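Local coordinates for protein sortase SrtE1 (PDB 5CUW) that attaches surface proteins to the bacterial cell wall as a class E transpeptidase, the present chain being its probably extracellular catalytic domain, at residues K107-P110 with G111-I114; C163-E166 with F167-K170. All coordinates share one frame; numbering follows the deposited sequence.

Interaction 1 (K107-P110 with G111-I114)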
loop_
_atom_site.group_PDB
_atom_site.type_symbol
_atom_site.label_atom_id
_atom_site.label_comp_id
_atom_site.label_asym_id
_atom_site.label_seq_id
_atom_site.Cartn_x
_atom_site.Cartn_y
_atom_site.Cartn_z
ATOM N N LYS A 107 7.553 11.293 -0.198
ATOM C CA LYS A 107 8.934 11.510 0.235
ATOM C C LYS A 107 9.747 10.217 0.154
ATOM O O LYS A 107 10.950 10.197 0.419
ATOM C CB LYS A 107 8.974 12.081 1.647
ATOM C CG LYS A 107 8.412 13.488 1.746
ATOM C CD LYS A 107 9.093 14.420 0.750
ATOM C CE LYS A 107 8.575 15.852 0.860
ATOM N NZ LYS A 107 9.009 16.700 -0.295
ATOM N N LEU A 108 9.084 9.135 -0.227
ATOM C CA LEU A 108 9.774 7.877 -0.474
ATOM C C LEU A 108 10.663 7.963 -1.715
ATOM O O LEU A 108 10.277 8.550 -2.720
ATOM C CB LEU A 108 8.763 6.752 -0.636
ATOM C CG LEU A 108 8.040 6.450 0.674
ATOM C CD1 LEU A 108 7.030 5.327 0.506
ATOM C CD2 LEU A 108 9.066 6.119 1.747
ATOM N N GLU A 109 11.844 7.360 -1.626
ATOM C CA GLU A 109 12.806 7.311 -2.717
ATOM C C GLU A 109 13.094 5.858 -3.055
ATOM O O GLU A 109 12.922 4.992 -2.204
ATOM C CB GLU A 109 14.091 8.034 -2.323
ATOM C CG GLU A 109 13.898 9.521 -2.115
ATOM C CD GLU A 109 15.156 10.206 -1.626
ATOM O OE1 GLU A 109 16.014 9.526 -1.022
ATOM O OE2 GLU A 109 15.280 11.428 -1.847
ATOM N N PRO A 110 13.539 5.584 -4.293
ATOM C CA PRO A 110 13.805 4.201 -4.701
ATOM C C PRO A 110 14.694 3.454 -3.715
ATOM O O PRO A 110 15.772 3.922 -3.382
ATOM C CB PRO A 110 14.505 4.376 -6.050
ATOM C CG PRO A 110 13.882 5.603 -6.608
ATOM C CD PRO A 110 13.734 6.524 -5.410
ATOM N N GLY A 111 14.234 2.302 -3.245
ATOM C CA GLY A 111 14.998 1.540 -2.279
ATOM C C GLY A 111 14.475 1.631 -0.855
ATOM O O GLY A 111 14.817 0.788 -0.021
ATOM N N ASP A 112 13.650 2.638 -0.567
ATOM C CA ASP A 112 13.087 2.788 0.782
ATOM C C ASP A 112 12.123 1.649 1.096
ATOM O O ASP A 112 11.187 1.381 0.344
ATOM C CB ASP A 112 12.372 4.130 0.950
ATOM C CG ASP A 112 13.331 5.310 0.962
ATOM O OD1 ASP A 112 14.540 5.106 1.198
ATOM O OD2 ASP A 112 12.872 6.448 0.741
ATOM N N PRO A 113 12.354 0.965 2.217
ATOM C CA PRO A 113 11.536 -0.209 2.562
ATOM C C PRO A 113 10.114 0.098 3.020
ATOM O O PRO A 113 9.847 1.095 3.702
ATOM C CB PRO A 113 12.325 -0.854 3.700
ATOM C CG PRO A 113 13.119 0.270 4.294
ATOM C CD PRO A 113 13.484 1.155 3.137
ATOM N N ILE A 114 9.210 -0.798 2.633
ATOM C CA ILE A 114 7.815 -0.792 3.038
ATOM C C ILE A 114 7.516 -2.204 3.495
ATOM O O ILE A 114 7.641 -3.143 2.712
ATOM C CB ILE A 114 6.880 -0.394 1.875
ATOM C CG1 ILE A 114 7.189 1.029 1.407
ATOM C CG2 ILE A 114 5.423 -0.538 2.269
ATOM C CD1 ILE A 114 7.066 1.206 -0.103
#
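L108 lays its two methyl branches against D112 in the turn and I114 on the strand. CD2 comes alongside the root of the D112 side chain, 3.9 Å from D112 CB, while CD1 reaches I114 CD1 at 4.2 Å. This buried leucine also packs on I45 of strand 39-45, M127 of strand 121-134 and the loop residue L48. E109 opens a type II beta turn that runs to D112, and its backbone is gripped at both ends. The amide of E109 donates to the carboxylate of D112, with E109 N to D112 OD2 2.7 Å and an N-H...O angle of 164°; the oxygen is approached from above the carboxylate plane rather than within it. In return D112 N closes the turn on E109 O at 3.0 Å. The D112 carboxylate can fold back in this way because its CG sits beside its own backbone N, anti to the carbonyl carbon (chi1 -70°). P110 takes the first corner of the turn and packs on M127. G111 then adopts a positive phi of 104°, at which a beta carbon would collide with P110 O. Replacing D112 by an alanine is likely to leave E109 N without its side-chain acceptor and K47 without its salt bridge here, freeing the start of the turn to shift. D112 OD2 thus serves a backbone amide and the ammonium of K47 together, and K47 also bonds K107 O and forms a long, weak ion pair with E109 OE1. E109 O is a nearby acceptor. With E109 OE1 4.7 Å from D112 OD2, the lysine's positive charge probably offsets the two neighbouring carboxylates and favours an ionised D112.

Interaction 2 (C163-E166 with F167-K170)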
loop_
_atom_site.group_PDB
_atom_site.type_symbol
_atom_site.label_atom_id
_atom_site.label_comp_id
_atom_site.label_asym_id
_atom_site.label_seq_id
_atom_site.Cartn_x
_atom_site.Cartn_y
_atom_site.Cartn_z
ATOM N N CYS A 163 -4.954 10.651 -1.607
ATOM C CA CYS A 163 -5.441 11.837 -2.306
ATOM C C CYS A 163 -4.367 12.912 -2.467
ATOM O O CYS A 163 -3.423 12.993 -1.685
ATOM C CB CYS A 163 -6.644 12.426 -1.576
ATOM S SG CYS A 163 -8.079 11.332 -1.526
ATOM N N THR A 164 -4.525 13.741 -3.490
ATOM C CA THR A 164 -3.633 14.876 -3.713
ATOM C C THR A 164 -4.375 15.920 -4.542
ATOM O O THR A 164 -5.206 15.559 -5.384
ATOM C CB THR A 164 -2.326 14.435 -4.422
ATOM O OG1 THR A 164 -1.295 15.402 -4.200
ATOM C CG2 THR A 164 -2.542 14.234 -5.929
ATOM N N PRO A 165 -4.107 17.218 -4.298
ATOM C CA PRO A 165 -3.192 17.765 -3.286
ATOM C C PRO A 165 -3.743 17.609 -1.880
ATOM O O PRO A 165 -4.845 17.084 -1.707
ATOM C CB PRO A 165 -3.101 19.249 -3.663
ATOM C CG PRO A 165 -4.429 19.542 -4.268
ATOM C CD PRO A 165 -4.797 18.290 -5.036
ATOM N N GLU A 166 -3.002 18.080 -0.884
ATOM C CA GLU A 166 -3.415 17.889 0.502
ATOM C C GLU A 166 -4.724 18.608 0.793
ATOM O O GLU A 166 -5.020 19.643 0.203
ATOM C CB GLU A 166 -2.328 18.361 1.460
ATOM C CG GLU A 166 -1.092 17.475 1.475
ATOM C CD GLU A 166 -0.251 17.667 2.730
ATOM O OE1 GLU A 166 0.990 17.774 2.607
ATOM O OE2 GLU A 166 -0.828 17.706 3.839
ATOM N N PHE A 167 -5.513 18.021 1.686
ATOM C CA PHE A 167 -6.800 18.571 2.107
ATOM C C PHE A 167 -7.833 18.605 0.983
ATOM O O PHE A 167 -8.889 19.218 1.130
ATOM C CB PHE A 167 -6.612 19.972 2.687
ATOM C CG PHE A 167 -5.577 20.040 3.771
ATOM C CD1 PHE A 167 -5.838 19.524 5.031
ATOM C CD2 PHE A 167 -4.342 20.616 3.531
ATOM C CE1 PHE A 167 -4.887 19.579 6.030
ATOM C CE2 PHE A 167 -3.386 20.676 4.525
ATOM C CZ PHE A 167 -3.660 20.155 5.777
ATOM N N THR A 168 -7.530 17.945 -0.134
ATOM C CA THR A 168 -8.504 17.770 -1.211
ATOM C C THR A 168 -8.619 16.295 -1.600
ATOM O O THR A 168 -7.868 15.454 -1.102
ATOM C CB THR A 168 -8.139 18.566 -2.477
ATOM O OG1 THR A 168 -7.331 17.749 -3.336
ATOM C CG2 THR A 168 -7.398 19.851 -2.128
ATOM N N SER A 169 -9.560 15.992 -2.491
ATOM C CA SER A 169 -9.694 14.644 -3.038
ATOM C C SER A 169 -9.765 14.721 -4.558
ATOM O O SER A 169 -10.334 13.849 -5.212
ATOM C CB SER A 169 -10.934 13.938 -2.473
ATOM O OG SER A 169 -12.117 14.675 -2.735
ATOM N N LYS A 170 -9.160 15.775 -5.097
ATOM C CA LYS A 170 -9.248 16.109 -6.513
ATOM C C LYS A 170 -8.558 15.061 -7.375
ATOM O O LYS A 170 -9.140 14.537 -8.325
ATOM C CB LYS A 170 -8.643 17.493 -6.753
ATOM C CG LYS A 170 -8.917 18.079 -8.119
ATOM C CD LYS A 170 -9.107 19.588 -8.033
ATOM C CE LYS A 170 -7.862 20.294 -7.511
ATOM N NZ LYS A 170 -6.777 20.354 -8.531
#
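The loop that leaves the end of strand 156-164, just past the cysteine assigned to the active site of the sortase fold, folds into a type II beta turn from P165 to T168. Its hub is P165 O, which takes two donors from one residue: T168 N at 3.2 Å and T168 OG1 at 3.0 Å. Both arrive from the same face of the carbonyl plane and lie well out of it. T168 OG1 stands at chi1 90°, which leaves CG2 roughly anti to the carbonyl carbon, and OG1 faces the proline, 3.1 Å from P165 CD. The same hydroxyl accepts from K170 N at 3.2 Å in a nearly straight bond of 175°, an ST turn stitched directly onto the beta turn. A cis peptide before P165 bends the chain as it enters the corner.

At the far side F167, in the left-handed region, leans its ring obliquely on the E166 peptide. The E166 carboxylate runs past the ring, OE2 lying 4.0 Å from F167 CE2 with the two planes 27° apart. That carboxylate is fixed by N96 ND2 and by a salt bridge to R103, and N96 OD1 also takes F167 N, bracing the turn from a second loop. Back at the strand end, C163 CB lies 3.3 Å from T168 O and C163 SG 4.0 Å from S169 CB, so the returning chain flanks the sulfur. From here the backbone runs into strand 171-184, which pairs antiparallel with strand 156-164, T164 bonding to Y171 and S169 O taking R172 NH1.

In the fold
Both contacts are tight type II turns at strand ends of the same sortase beta barrel, but they serve different neighbourhoods. Interaction 1 delivers the chain into strand 113-117; interaction 2 connects strand 156-164 to strand 171-184. In the sheet order, strands 171-184 and 121-134 lie between 113-117 and 156-164. The two centres are 22 Å apart and the nearest atoms about 8 Å, without touching. Interaction 2 carries C163, assigned to the active site with H94 and R172; the C163 side chain is about 4 Å from that of R172 and about 6 Å from that of H94. Interaction 1 lies away from these residues and joins the turn to strands 39-45 and 121-134.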